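Local coordinates for protein N-hydroxyarylamine O-acetyltransferase (Bacillus cereus, PDB 4DMO) that is an active arylamine N-acetyltransferase with a non-canonical Cys-His-Glu catalytic triad, and probably also transfers acetyl groups to the oxygen of N-hydroxyarylamines, at residues S102-D107 with W182-A187. Numbering follows the deposited sequence.
With KH2 (3-(1-methylpiperidinium-1-yl)propane-1-sulfonate), chain C.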
ATOM      1  N   SER A 102       6.028  -8.463  19.046  1.00 43.14           N
ATOM      2  CA  SER A 102       5.818  -7.377  19.993  1.00 43.21           C
ATOM      3  C   SER A 102       6.948  -6.338  19.963  1.00 35.92           C
ATOM      4  O   SER A 102       7.582  -6.066  20.968  1.00 36.97           O
ATOM      5  CB  SER A 102       5.681  -7.935  21.418  1.00 36.97           C
ATOM      6  OG  SER A 102       4.519  -8.733  21.555  1.00 48.21           O
ATOM      7  N   ILE A 103       7.184  -5.733  18.812  1.00 37.88           N
ATOM      8  CA  ILE A 103       8.201  -4.694  18.718  1.00 33.03           C
ATOM      9  C   ILE A 103       7.921  -3.880  17.478  1.00 36.32           C
ATOM     10  O   ILE A 103       7.202  -4.335  16.594  1.00 25.46           O
ATOM     11  CB  ILE A 103       9.622  -5.275  18.544  1.00 39.87           C
ATOM     12  CG1 ILE A 103       9.632  -6.303  17.416  1.00 33.95           C
ATOM     13  CG2 ILE A 103      10.137  -5.898  19.834  1.00 42.99           C
ATOM     14  CD1 ILE A 103      10.983  -6.576  16.898  1.00 31.31           C
ATOM     15  N   TRP A 104       8.536  -2.702  17.396  1.00 33.22           N
ATOM     16  CA  TRP A 104       8.362  -1.829  16.255  1.00 29.82           C
ATOM     17  C   TRP A 104       9.200  -2.284  15.101  1.00 22.87           C
ATOM     18  O   TRP A 104      10.213  -2.925  15.290  1.00 27.13           O
ATOM     19  CB  TRP A 104       8.746  -0.393  16.598  1.00 27.44           C
ATOM     20  CG  TRP A 104       7.881   0.222  17.632  1.00 27.14           C
ATOM     21  CD1 TRP A 104       8.184   0.387  18.953  1.00 20.13           C
ATOM     22  CD2 TRP A 104       6.572   0.767  17.432  1.00 30.51           C
ATOM     23  NE1 TRP A 104       7.139   1.012  19.593  1.00 30.01           N
ATOM     24  CE2 TRP A 104       6.131   1.248  18.698  1.00 30.25           C
ATOM     25  CE3 TRP A 104       5.714   0.905  16.333  1.00 27.05           C
ATOM     26  CZ2 TRP A 104       4.889   1.842  18.875  1.00 25.81           C
ATOM     27  CZ3 TRP A 104       4.482   1.505  16.510  1.00 19.86           C
ATOM     28  CH2 TRP A 104       4.078   1.955  17.782  1.00 25.31           C
ATOM     29  N   ALA A 105       8.713  -2.008  13.900  1.00 24.10           N
ATOM     30  CA  ALA A 105       9.521  -2.116  12.697  1.00 16.79           C
ATOM     31  C   ALA A 105      10.419  -0.898  12.654  1.00 17.66           C
ATOM     32  O   ALA A 105      10.379  -0.052  13.555  1.00 19.28           O
ATOM     33  CB  ALA A 105       8.639  -2.165  11.459  1.00 16.37           C
ATOM     34  N   VAL A 106      11.210  -0.792  11.599  1.00 18.40           N
ATOM     35  CA  VAL A 106      12.123   0.321  11.457  1.00 20.02           C
ATOM     36  C   VAL A 106      11.378   1.631  11.561  1.00 21.68           C
ATOM     37  O   VAL A 106      10.264   1.783  11.030  1.00 20.38           O
ATOM     38  CB  VAL A 106      12.918   0.277  10.126  1.00 19.59           C
ATOM     39  CG1 VAL A 106      13.912  -0.820  10.192  1.00 26.56           C
ATOM     40  CG2 VAL A 106      11.999   0.110   8.926  1.00 20.35           C
ATOM     41  N   ASP A 107      12.020   2.584  12.235  1.00 20.59           N
ATOM     42  CA  ASP A 107      11.424   3.884  12.522  1.00 18.12           C
ATOM     43  C   ASP A 107      11.148   4.663  11.237  1.00 23.20           C
ATOM     44  O   ASP A 107      12.022   4.806  10.389  1.00 19.41           O
ATOM     45  CB  ASP A 107      12.348   4.706  13.427  1.00 13.51           C
ATOM     46  CG  ASP A 107      11.711   5.961  13.879  1.00 14.29           C
ATOM     47  OD1 ASP A 107      11.785   6.966  13.147  1.00 21.62           O
ATOM     48  OD2 ASP A 107      11.077   5.936  14.941  1.00 30.29           O
ATOM     49  N   TRP A 182      -8.348  -6.687  18.291  1.00 31.32           N
ATOM     50  CA  TRP A 182      -7.721  -5.510  17.772  1.00 30.10           C
ATOM     51  C   TRP A 182      -6.225  -5.493  18.061  1.00 28.13           C
ATOM     52  O   TRP A 182      -5.784  -5.750  19.169  1.00 35.27           O
ATOM     53  CB  TRP A 182      -8.392  -4.292  18.363  1.00 26.54           C
ATOM     54  CG  TRP A 182      -9.743  -4.083  17.824  1.00 32.67           C
ATOM     55  CD1 TRP A 182     -10.918  -4.272  18.484  1.00 28.19           C
ATOM     56  CD2 TRP A 182     -10.093  -3.649  16.512  1.00 32.71           C
ATOM     57  NE1 TRP A 182     -11.972  -3.973  17.672  1.00 34.95           N
ATOM     58  CE2 TRP A 182     -11.482  -3.582  16.429  1.00 34.42           C
ATOM     59  CE3 TRP A 182      -9.345  -3.293  15.372  1.00 31.16           C
ATOM     60  CZ2 TRP A 182     -12.168  -3.199  15.294  1.00 34.33           C
ATOM     61  CZ3 TRP A 182     -10.010  -2.895  14.244  1.00 32.57           C
ATOM     62  CH2 TRP A 182     -11.408  -2.846  14.207  1.00 34.62           C
ATOM     63  N   THR A 183      -5.439  -5.240  17.033  1.00 30.59           N
ATOM     64  CA  THR A 183      -3.994  -5.149  17.196  1.00 31.01           C
ATOM     65  C   THR A 183      -3.458  -3.969  16.378  1.00 30.72           C
ATOM     66  O   THR A 183      -4.037  -3.581  15.355  1.00 30.23           O
ATOM     67  CB  THR A 183      -3.317  -6.486  16.828  1.00 34.57           C
ATOM     68  OG1 THR A 183      -3.858  -6.981  15.603  1.00 42.17           O
ATOM     69  CG2 THR A 183      -3.619  -7.529  17.897  1.00 46.80           C
ATOM     70  N   LEU A 184      -2.389  -3.363  16.887  1.00 26.46           N
ATOM     71  CA  LEU A 184      -1.776  -2.213  16.281  1.00 22.96           C
ATOM     72  C   LEU A 184      -1.158  -2.578  14.937  1.00 26.74           C
ATOM     73  O   LEU A 184      -0.364  -3.519  14.864  1.00 23.58           O
ATOM     74  CB  LEU A 184      -0.707  -1.668  17.211  1.00 29.20           C
ATOM     75  CG  LEU A 184       0.071  -0.468  16.686  1.00 26.29           C
ATOM     76  CD1 LEU A 184      -0.869   0.646  16.303  1.00 29.11           C
ATOM     77  CD2 LEU A 184       1.096   0.011  17.736  1.00 30.09           C
ATOM     78  N   GLY A 185      -1.552  -1.840  13.887  1.00 17.87           N
ATOM     79  CA  GLY A 185      -1.002  -2.015  12.546  1.00 18.41           C
ATOM     80  C   GLY A 185       0.183  -1.094  12.407  1.00 13.84           C
ATOM     81  O   GLY A 185       1.339  -1.512  12.345  1.00 13.13           O
ATOM     82  N   TYR A 186      -0.112   0.189  12.405  1.00 13.19           N
ATOM     83  CA  TYR A 186       0.953   1.149  12.568  1.00 21.90           C
ATOM     84  C   TYR A 186       0.502   2.394  13.323  1.00 21.61           C
ATOM     85  O   TYR A 186      -0.701   2.697  13.440  1.00 14.56           O
ATOM     86  CB  TYR A 186       1.558   1.532  11.222  1.00 15.07           C
ATOM     87  CG  TYR A 186       0.567   2.146  10.265  1.00 19.27           C
ATOM     88  CD1 TYR A 186      -0.018   1.389   9.246  1.00 13.96           C
ATOM     89  CD2 TYR A 186       0.240   3.488  10.361  1.00 15.98           C
ATOM     90  CE1 TYR A 186      -0.914   1.959   8.376  1.00 17.13           C
ATOM     91  CE2 TYR A 186      -0.647   4.067   9.484  1.00 15.91           C
ATOM     92  CZ  TYR A 186      -1.218   3.306   8.495  1.00 16.91           C
ATOM     93  OH  TYR A 186      -2.117   3.886   7.629  1.00 21.24           O
ATOM     94  N   ALA A 187       1.514   3.065  13.870  1.00 16.42           N
ATOM     95  CA  ALA A 187       1.363   4.353  14.486  1.00 17.46           C
ATOM     96  C   ALA A 187       1.840   5.394  13.493  1.00 17.55           C
ATOM     97  O   ALA A 187       2.797   5.157  12.738  1.00 17.31           O
ATOM     98  CB  ALA A 187       2.202   4.408  15.776  1.00 19.53           C
TER
HETATM   99  S   KH2 C 301      -1.249  -5.040  20.286  1.00 58.87           S
HETATM  100  C1  KH2 C 301       0.356  -4.359  20.550  1.00 62.26           C
HETATM  101  O1  KH2 C 301      -1.263  -6.060  19.265  1.00 66.24           O
HETATM  102  N2  KH2 C 301       1.655  -1.068  21.932  1.00 54.59           N
HETATM  103  O2  KH2 C 301      -2.244  -4.056  19.926  1.00 66.83           O
HETATM  104  C4  KH2 C 301       0.547  -3.293  21.568  1.00 42.77           C
HETATM  105  O4  KH2 C 301      -1.817  -5.651  21.470  1.00 78.04           O
HETATM  106  C7  KH2 C 301       1.176  -2.061  21.045  1.00 58.36           C
HETATM  107  C11 KH2 C 301       0.568  -0.426  22.584  1.00 48.92           C
HETATM  108  C12 KH2 C 301       3.090   0.940  21.884  1.00 56.25           C
HETATM  109  C13 KH2 C 301       3.806  -0.994  23.046  1.00 58.39           C
HETATM  110  C14 KH2 C 301       3.492   0.450  23.231  1.00 59.71           C
HETATM  111  C15 KH2 C 301       2.487  -1.672  22.913  1.00 54.14           C
HETATM  112  C16 KH2 C 301       2.402  -0.140  21.134  1.00 51.18           C
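L184, which packs against W104, donates its backbone N-H to sulfonate oxygen O2 of the bound KH2; the N to O2 distance is 3.1 Å and the N-H...O angle of 147° indicates a moderately bent hydrogen bond. The site lies on the large antiparallel sheet of the arylamine N-acetyltransferase fold, where strand 88-98 runs between strand 103-117 and strand 183-188. The two segments are therefore not paired with each other: the nearest CA atoms, of W104 and Y186, stand 8.8 Å apart, and no hydrogen bond joins the two segments. The long indole of W104 reaches across the gap with the far end of its six-membered ring, CH2 and CZ3. Its CH2 lies 3.6 Å from CD2 of L184 and 3.7 Å from CB of A187, both approaching the ring obliquely, an apolar contact that buries just 111 Å² over both sides.

L184 and A187 are three positions apart, a spacing that would place them on opposite faces of a regular strand, yet both CB atoms point toward segment 102-107. The classic beta bulge at G185 and Y186, both facing L165, accounts for this by shifting the alternation. With CG anti to the backbone N (chi1 178°), the L184 side chain extends so that CD2 reaches the indole, the two side chains crossing at about a right angle.

KH2 bridges the same two segments. Its sulfonate sits beside L184 N and T183, while its piperidinium ring rests by W104, with C12 3.6 Å from CZ2. The indole is further framed by Y97, which meets it edge-to-face and also lines the ligand pocket, and by K160 in a cation-pi contact. CD2 of L184 touches indole and ligand alike, standing 3.6 Å from piperidinium carbon C16.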